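PDB 3CTD: putative ATPase, AAA family from Prochlorococcus marinus subsp. pastoris str. CCMP1986, which probably acts as a DNA-dependent ATPase of the RarA/MGS1/WRNIP1 type in cellular responses to stalled DNA replication, this chain being its C-terminal part, without the ATPase module. Local coordinates for the interface of chains A and B. Sequence-based numbering; all coordinates share one arbitrary frame. Chains: chain A/B, Putative ATPase, AAA family.

Contact 1: the interface of chains A and B. Residues chain A 47-48, 81-82, 125-127; chain B 158, 160-162.
Polar and tightly keyed, this patch joins two copies of the C-terminal part of a RarA-type ATPase, and in the deposited tetramer it pins an extended loop segment of chain B onto helix ends of chain A. Its centre is the carboxylate of A:Asp82, near the end of helix 68-83, whose OD1 is gripped from two directions. B:His162 donates NE2-H to A:Asp82 OD1 at 2.8 Å, the acceptor lying exactly in the imidazole plane and using its anti lone pair; ring and carboxylate are nearly coplanar, 11° apart. From above the carboxylate plane, A:Arg47 NE reaches A:Asp82 OD1 at 2.7 Å, a salt bridge within chain A that fixes the carboxylate's rotation. The nearby guanidinium would probably offset part of the carboxylate's pull toward a protonated B:His162, though the charge of the histidine is not seen.

A:Asn127 secures the imidazole's position: its CB sits over the ring centre of B:His162, 3.6 Å from the centroid, and its amide lies parallel to the ring, the two side chains sliding past each other in opposite directions. CG of A:Asn127 takes the crowded place between backbone N and carbonyl carbon (chi1 69°).

A:Arg47 starts with CG anti to the backbone N and bends at chi3 (-55°), which turns the guanidinium across the chain B segment. A:Arg47 NH1 donates in plane to the phenol oxygen OH of B:Tyr158 at 3.0 Å, while A:Arg47 CD rests 3.9 Å from CD of B:Pro161. Behind this, B:Asn160 OD1 accepts the backbone N of B:His162 at 2.9 Å, capping the 3-10 turn 161-163 and presenting the histidine. The site thus gives the C-terminal part a directional, hydrogen-bonded way of holding a neighbouring copy, if this packing also forms in solution.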
ATOM      1  N   ARG A  47     -17.850 -11.322  -7.998  1.00 31.51           N
ATOM      2  CA  ARG A  47     -17.545 -11.222  -9.444  1.00 32.58           C
ATOM      3  C   ARG A  47     -18.630 -10.487 -10.214  1.00 32.17           C
ATOM      4  O   ARG A  47     -18.331  -9.791 -11.176  1.00 28.82           O
ATOM      5  CB  ARG A  47     -17.283 -12.606 -10.071  1.00 26.80           C
ATOM      6  CG  ARG A  47     -16.920 -12.553 -11.495  1.00 25.30           C
ATOM      7  CD  ARG A  47     -16.647 -13.976 -12.048  1.00 23.63           C
ATOM      8  NE  ARG A  47     -15.635 -14.638 -11.237  1.00 24.74           N
ATOM      9  CZ  ARG A  47     -15.776 -15.849 -10.705  1.00 24.77           C
ATOM     10  NH1 ARG A  47     -16.864 -16.570 -10.939  1.00 20.16           N
ATOM     11  NH2 ARG A  47     -14.817 -16.355  -9.957  1.00 24.39           N
ATOM     12  N   GLY A  48     -19.882 -10.627  -9.767  1.00 36.81           N
ATOM     13  CA  GLY A  48     -21.033  -9.969 -10.407  1.00 30.04           C
ATOM     14  C   GLY A  48     -21.289  -8.560  -9.912  1.00 33.65           C
ATOM     15  O   GLY A  48     -22.304  -7.942 -10.241  1.00 34.13           O
ATOM     16  N   GLU A  81      -7.702 -12.498  -9.439  1.00 30.70           N
ATOM     17  CA  GLU A  81      -8.278 -13.156 -10.601  1.00 34.15           C
ATOM     18  C   GLU A  81      -9.526 -12.405 -11.156  1.00 34.81           C
ATOM     19  O   GLU A  81      -9.813 -12.451 -12.366  1.00 30.27           O
ATOM     20  CB  GLU A  81      -8.510 -14.627 -10.311  1.00 35.65           C
ATOM     21  CG  GLU A  81      -9.455 -15.327 -11.268  1.00 51.66           C
ATOM     22  CD  GLU A  81      -9.976 -16.704 -10.765  1.00 57.88           C
ATOM     23  OE1 GLU A  81     -10.589 -17.410 -11.598  1.00 61.78           O
ATOM     24  OE2 GLU A  81      -9.798 -17.080  -9.571  1.00 53.02           O
ATOM     25  N   ASP A  82     -10.210 -11.642 -10.298  1.00 35.29           N
ATOM     26  CA  ASP A  82     -11.500 -11.037 -10.691  1.00 32.65           C
ATOM     27  C   ASP A  82     -11.464  -9.516 -10.814  1.00 29.65           C
ATOM     28  O   ASP A  82     -12.214  -8.944 -11.596  1.00 29.24           O
ATOM     29  CB  ASP A  82     -12.618 -11.513  -9.761  1.00 31.26           C
ATOM     30  CG  ASP A  82     -12.940 -13.032  -9.956  1.00 33.50           C
ATOM     31  OD1 ASP A  82     -13.162 -13.500 -11.106  1.00 31.89           O
ATOM     32  OD2 ASP A  82     -13.015 -13.760  -8.951  1.00 34.64           O
ATOM     33  N   LYS A 125     -13.876  -4.752 -12.645  1.00 31.46           N
ATOM     34  CA  LYS A 125     -13.532  -6.167 -12.778  1.00 27.78           C
ATOM     35  C   LYS A 125     -12.687  -6.406 -13.996  1.00 31.87           C
ATOM     36  O   LYS A 125     -12.918  -5.767 -15.021  1.00 33.73           O
ATOM     37  CB  LYS A 125     -14.834  -6.996 -12.940  1.00 23.56           C
ATOM     38  CG  LYS A 125     -15.731  -6.986 -11.628  1.00 26.37           C
ATOM     39  CD  LYS A 125     -14.908  -7.091 -10.289  1.00 21.76           C
ATOM     40  CE  LYS A 125     -15.802  -7.475  -9.133  1.00 23.76           C
ATOM     41  NZ  LYS A 125     -16.791  -6.375  -8.775  1.00 22.65           N
ATOM     42  N   SER A 126     -11.755  -7.366 -13.899  1.00 31.31           N
ATOM     43  CA  SER A 126     -11.034  -7.871 -15.048  1.00 27.48           C
ATOM     44  C   SER A 126     -10.396  -9.226 -14.746  1.00 31.11           C
ATOM     45  O   SER A 126      -9.835  -9.429 -13.668  1.00 26.40           O
ATOM     46  CB  SER A 126      -9.904  -6.899 -15.402  1.00 30.72           C
ATOM     47  OG  SER A 126      -8.940  -7.529 -16.256  1.00 29.63           O
ATOM     48  N   ASN A 127     -10.414 -10.136 -15.721  1.00 31.35           N
ATOM     49  CA  ASN A 127      -9.685 -11.377 -15.561  1.00 33.57           C
ATOM     50  C   ASN A 127      -8.426 -11.406 -16.432  1.00 32.58           C
ATOM     51  O   ASN A 127      -7.868 -12.461 -16.674  1.00 35.98           O
ATOM     52  CB  ASN A 127     -10.567 -12.566 -15.897  1.00 31.47           C
ATOM     53  CG  ASN A 127     -10.887 -12.609 -17.362  1.00 39.30           C
ATOM     54  OD1 ASN A 127     -10.826 -11.582 -18.046  1.00 41.65           O
ATOM     55  ND2 ASN A 127     -11.200 -13.781 -17.867  1.00 38.82           N
TER
ATOM     56  N   TYR B 158     -24.240 -21.635 -14.677  1.00 37.90           N
ATOM     57  CA  TYR B 158     -23.666 -20.366 -14.214  1.00 34.70           C
ATOM     58  C   TYR B 158     -23.144 -19.614 -15.399  1.00 31.95           C
ATOM     59  O   TYR B 158     -22.481 -20.222 -16.242  1.00 32.25           O
ATOM     60  CB  TYR B 158     -22.501 -20.612 -13.238  1.00 34.71           C
ATOM     61  CG  TYR B 158     -21.694 -19.377 -12.924  1.00 39.04           C
ATOM     62  CD1 TYR B 158     -22.291 -18.278 -12.262  1.00 36.39           C
ATOM     63  CD2 TYR B 158     -20.326 -19.276 -13.286  1.00 35.19           C
ATOM     64  CE1 TYR B 158     -21.571 -17.109 -11.957  1.00 30.51           C
ATOM     65  CE2 TYR B 158     -19.582 -18.090 -12.952  1.00 31.94           C
ATOM     66  CZ  TYR B 158     -20.226 -17.026 -12.291  1.00 33.03           C
ATOM     67  OH  TYR B 158     -19.554 -15.856 -11.963  1.00 30.25           O
ATOM     68  N   ASN B 160     -20.565 -16.351 -16.605  1.00 33.88           N
ATOM     69  CA  ASN B 160     -19.456 -15.650 -16.026  1.00 31.19           C
ATOM     70  C   ASN B 160     -19.396 -14.266 -16.624  1.00 30.72           C
ATOM     71  O   ASN B 160     -19.225 -14.113 -17.845  1.00 30.46           O
ATOM     72  CB  ASN B 160     -18.165 -16.422 -16.310  1.00 34.47           C
ATOM     73  CG  ASN B 160     -16.988 -15.960 -15.471  1.00 33.86           C
ATOM     74  OD1 ASN B 160     -16.662 -14.755 -15.396  1.00 32.00           O
ATOM     75  ND2 ASN B 160     -16.319 -16.930 -14.853  1.00 31.99           N
ATOM     76  N   PRO B 161     -19.535 -13.251 -15.759  1.00 29.70           N
ATOM     77  CA  PRO B 161     -19.446 -11.853 -16.182  1.00 30.76           C
ATOM     78  C   PRO B 161     -18.188 -11.530 -17.020  1.00 35.23           C
ATOM     79  O   PRO B 161     -18.262 -10.616 -17.827  1.00 38.36           O
ATOM     80  CB  PRO B 161     -19.456 -11.074 -14.858  1.00 27.85           C
ATOM     81  CG  PRO B 161     -20.102 -12.028 -13.861  1.00 26.44           C
ATOM     82  CD  PRO B 161     -19.818 -13.413 -14.315  1.00 25.04           C
ATOM     83  N   HIS B 162     -17.075 -12.255 -16.835  1.00 34.51           N
ATOM     84  CA  HIS B 162     -15.863 -12.030 -17.620  1.00 35.35           C
ATOM     85  C   HIS B 162     -16.002 -12.509 -19.064  1.00 44.89           C
ATOM     86  O   HIS B 162     -15.236 -12.092 -19.936  1.00 46.87           O
ATOM     87  CB  HIS B 162     -14.660 -12.790 -17.048  1.00 34.16           C
ATOM     88  CG  HIS B 162     -14.247 -12.360 -15.679  1.00 30.68           C
ATOM     89  ND1 HIS B 162     -14.018 -11.039 -15.349  1.00 28.91           N
ATOM     90  CD2 HIS B 162     -14.012 -13.080 -14.554  1.00 26.97           C
ATOM     91  CE1 HIS B 162     -13.690 -10.959 -14.071  1.00 25.86           C
ATOM     92  NE2 HIS B 162     -13.669 -12.185 -13.571  1.00 31.29           N
TER

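Contact 2: the interface of chains A and B. Residues chain A 51, 118-119, 122-123; chain B 85, 184, 191, 195.
An apolar interface between two copies of the C-terminal part sets helix 110-122 of chain A, with A:Pro51 at the start of helix 51-63, against two tryptophans, a leucine and a lysine stem of chain B. The packed core is built around A:Ile122. Its CG1 occupies the crowded place between backbone N and carbonyl carbon (chi1 71°), which sends the two branches to different tasks. CD1 of A:Ile122 reaches both indoles, 3.8 Å from CZ3 of B:Trp191 and equally near CH2 of B:Trp184, whereas CG2 stays with the six-membered ring of B:Trp184.

B:Trp184, with CG anti to its backbone N (chi1 175°), lays one side of its indole against chain A, where A:Leu118, A:Pro51 and A:Ile122 meet it along its length. A:Leu118 brings its CD2 over that face, offset toward the rim and 3.9 Å from CG of B:Trp184, and CG of A:Pro51 touches the benzo carbon CE3 of B:Trp184 at 3.5 Å. An alanine in place of B:Trp184 would remove the whole indole and would probably leave A:Pro51, CD2 of A:Leu118 and CG2 of A:Ile122 without the surface they share, loosening this end of the contact. Farther along, the side chains of B:Trp191 and A:Tyr119 cross at about a right angle while their rings stay nearly parallel and overlap at their rims, CH2 of B:Trp191 lying 3.5 Å from the phenol carbon CE1 of A:Tyr119. CD1 of B:Leu85 fills in 3.8 Å from CB of A:Leu118.

Bent at chi2, chi3 and chi4, B:Lys195 folds its CG over a face of B:Trp191. Its stem still packs on A:Ile122, B:Lys195 CD passing 3.5 Å from the carbonyl oxygen O of A:Ile122. The contact loosens beyond: the amine NZ of B:Lys195 makes no bond across, and A:Ser123 is barely buried, its OG turning back to bond O of A:Tyr119 within chain A. The site supplies the C-terminal part with an apolar surface for self-association in this assembly.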
ATOM      1  N   PRO A  51     -22.973  -5.940  -4.074  1.00 26.44           N
ATOM      2  CA  PRO A  51     -22.465  -5.882  -2.702  1.00 24.81           C
ATOM      3  C   PRO A  51     -23.446  -6.459  -1.707  1.00 30.69           C
ATOM      4  O   PRO A  51     -23.026  -6.915  -0.618  1.00 32.04           O
ATOM      5  CB  PRO A  51     -22.251  -4.393  -2.432  1.00 26.41           C
ATOM      6  CG  PRO A  51     -22.997  -3.664  -3.542  1.00 30.19           C
ATOM      7  CD  PRO A  51     -23.022  -4.621  -4.732  1.00 28.35           C
ATOM      8  N   LEU A 118     -16.825  -6.164   0.613  1.00 23.80           N
ATOM      9  CA  LEU A 118     -17.424  -5.034  -0.085  1.00 27.43           C
ATOM     10  C   LEU A 118     -16.451  -4.365  -1.047  1.00 29.85           C
ATOM     11  O   LEU A 118     -16.828  -3.892  -2.121  1.00 33.66           O
ATOM     12  CB  LEU A 118     -17.953  -3.990   0.915  1.00 27.45           C
ATOM     13  CG  LEU A 118     -19.195  -4.425   1.694  1.00 30.88           C
ATOM     14  CD1 LEU A 118     -19.331  -3.614   2.971  1.00 32.28           C
ATOM     15  CD2 LEU A 118     -20.430  -4.304   0.826  1.00 29.01           C
ATOM     16  N   TYR A 119     -15.189  -4.281  -0.666  1.00 29.33           N
ATOM     17  CA  TYR A 119     -14.265  -3.560  -1.498  1.00 29.03           C
ATOM     18  C   TYR A 119     -14.162  -4.250  -2.852  1.00 25.63           C
ATOM     19  O   TYR A 119     -14.274  -3.590  -3.845  1.00 23.20           O
ATOM     20  CB  TYR A 119     -12.903  -3.507  -0.819  1.00 32.41           C
ATOM     21  CG  TYR A 119     -11.857  -2.893  -1.676  1.00 32.44           C
ATOM     22  CD1 TYR A 119     -11.543  -1.567  -1.543  1.00 35.89           C
ATOM     23  CD2 TYR A 119     -11.182  -3.633  -2.610  1.00 34.26           C
ATOM     24  CE1 TYR A 119     -10.575  -0.968  -2.326  1.00 40.79           C
ATOM     25  CE2 TYR A 119     -10.233  -3.046  -3.423  1.00 40.53           C
ATOM     26  CZ  TYR A 119      -9.915  -1.713  -3.266  1.00 42.08           C
ATOM     27  OH  TYR A 119      -8.949  -1.096  -4.053  1.00 43.55           O
ATOM     28  N   ILE A 122     -17.542  -3.914  -5.217  1.00 29.00           N
ATOM     29  CA  ILE A 122     -17.806  -2.662  -5.907  1.00 28.70           C
ATOM     30  C   ILE A 122     -16.645  -2.198  -6.775  1.00 29.37           C
ATOM     31  O   ILE A 122     -16.741  -1.173  -7.458  1.00 34.04           O
ATOM     32  CB  ILE A 122     -18.291  -1.560  -4.928  1.00 30.28           C
ATOM     33  CG1 ILE A 122     -17.162  -1.069  -4.013  1.00 24.15           C
ATOM     34  CG2 ILE A 122     -19.478  -2.099  -4.124  1.00 24.77           C
ATOM     35  CD1 ILE A 122     -17.638  -0.137  -2.908  1.00 23.63           C
ATOM     36  N   SER A 123     -15.563  -2.957  -6.817  1.00 25.83           N
ATOM     37  CA  SER A 123     -14.471  -2.559  -7.716  1.00 30.26           C
ATOM     38  C   SER A 123     -14.762  -2.904  -9.152  1.00 30.43           C
ATOM     39  O   SER A 123     -15.504  -3.838  -9.390  1.00 34.04           O
ATOM     40  CB  SER A 123     -13.144  -3.228  -7.324  1.00 29.29           C
ATOM     41  OG  SER A 123     -12.842  -2.913  -5.987  1.00 31.13           O
TER
ATOM     42  N   LEU B  85     -14.910   2.174   3.703  1.00 33.40           N
ATOM     43  CA  LEU B  85     -14.842   2.514   2.282  1.00 33.62           C
ATOM     44  C   LEU B  85     -14.941   4.032   1.978  1.00 32.64           C
ATOM     45  O   LEU B  85     -15.102   4.444   0.817  1.00 30.01           O
ATOM     46  CB  LEU B  85     -15.900   1.726   1.507  1.00 32.99           C
ATOM     47  CG  LEU B  85     -15.888   0.247   1.862  1.00 29.59           C
ATOM     48  CD1 LEU B  85     -17.085  -0.352   1.244  1.00 26.42           C
ATOM     49  CD2 LEU B  85     -14.651  -0.392   1.292  1.00 31.08           C
ATOM     50  N   TRP B 184     -26.488  -2.757   1.793  1.00 42.36           N
ATOM     51  CA  TRP B 184     -25.430  -1.728   1.816  1.00 42.14           C
ATOM     52  C   TRP B 184     -25.830  -0.442   1.086  1.00 41.39           C
ATOM     53  O   TRP B 184     -26.327  -0.501  -0.016  1.00 45.29           O
ATOM     54  CB  TRP B 184     -24.173  -2.320   1.160  1.00 34.34           C
ATOM     55  CG  TRP B 184     -23.033  -1.366   0.988  1.00 33.02           C
ATOM     56  CD1 TRP B 184     -22.152  -0.954   1.953  1.00 34.17           C
ATOM     57  CD2 TRP B 184     -22.597  -0.728  -0.235  1.00 30.90           C
ATOM     58  NE1 TRP B 184     -21.212  -0.084   1.407  1.00 33.13           N
ATOM     59  CE2 TRP B 184     -21.464   0.064   0.073  1.00 29.64           C
ATOM     60  CE3 TRP B 184     -23.050  -0.750  -1.553  1.00 32.86           C
ATOM     61  CZ2 TRP B 184     -20.785   0.807  -0.884  1.00 30.39           C
ATOM     62  CZ3 TRP B 184     -22.359   0.023  -2.523  1.00 30.98           C
ATOM     63  CH2 TRP B 184     -21.246   0.767  -2.176  1.00 28.75           C
ATOM     64  N   TRP B 191     -14.830   7.543  -1.320  1.00 46.05           N
ATOM     65  CA  TRP B 191     -14.473   6.573  -2.347  1.00 43.91           C
ATOM     66  C   TRP B 191     -15.641   5.605  -2.672  1.00 44.39           C
ATOM     67  O   TRP B 191     -15.847   5.246  -3.827  1.00 41.07           O
ATOM     68  CB  TRP B 191     -13.216   5.823  -1.900  1.00 40.97           C
ATOM     69  CG  TRP B 191     -12.728   4.776  -2.867  1.00 43.20           C
ATOM     70  CD1 TRP B 191     -11.788   4.929  -3.855  1.00 40.77           C
ATOM     71  CD2 TRP B 191     -13.122   3.398  -2.901  1.00 41.59           C
ATOM     72  NE1 TRP B 191     -11.581   3.727  -4.503  1.00 43.25           N
ATOM     73  CE2 TRP B 191     -12.399   2.776  -3.946  1.00 42.93           C
ATOM     74  CE3 TRP B 191     -14.018   2.639  -2.166  1.00 40.04           C
ATOM     75  CZ2 TRP B 191     -12.563   1.425  -4.273  1.00 42.01           C
ATOM     76  CZ3 TRP B 191     -14.164   1.280  -2.489  1.00 39.85           C
ATOM     77  CH2 TRP B 191     -13.450   0.702  -3.533  1.00 39.10           C
ATOM     78  N   LYS B 195     -17.438   4.604  -6.569  1.00 64.60           N
ATOM     79  CA  LYS B 195     -17.535   3.197  -6.901  1.00 59.08           C
ATOM     80  C   LYS B 195     -18.996   2.821  -7.065  1.00 62.03           C
ATOM     81  O   LYS B 195     -19.356   2.082  -7.982  1.00 61.33           O
ATOM     82  CB  LYS B 195     -16.907   2.379  -5.801  1.00 56.06           C
ATOM     83  CG  LYS B 195     -15.403   2.545  -5.704  1.00 54.78           C
ATOM     84  CD  LYS B 195     -14.694   1.483  -6.541  1.00 53.79           C
ATOM     85  CE  LYS B 195     -14.356   1.970  -7.922  1.00 54.19           C
ATOM     86  NZ  LYS B 195     -13.416   3.093  -7.848  1.00 47.85           N
TER

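About 16 Å separates the C-alpha centres of contact 1 and contact 2, which belong to one A–B interface that is not an exact two-fold. They share no residue, but chain A's helix 110-122 leads through A:Ser123 of contact 2 into A:Lys125, A:Ser126 and A:Asn127 of contact 1, and the short turn that begins at A:Gly48 of contact 1 leads from helix 35-47 to A:Pro51 of contact 2, the first residue of helix 51-63. Chain B meets this surface with separate segments. Polar bonds and buried apolar surface together would restrict rocking between the copies, although the coordinates alone do not establish the biological oligomer.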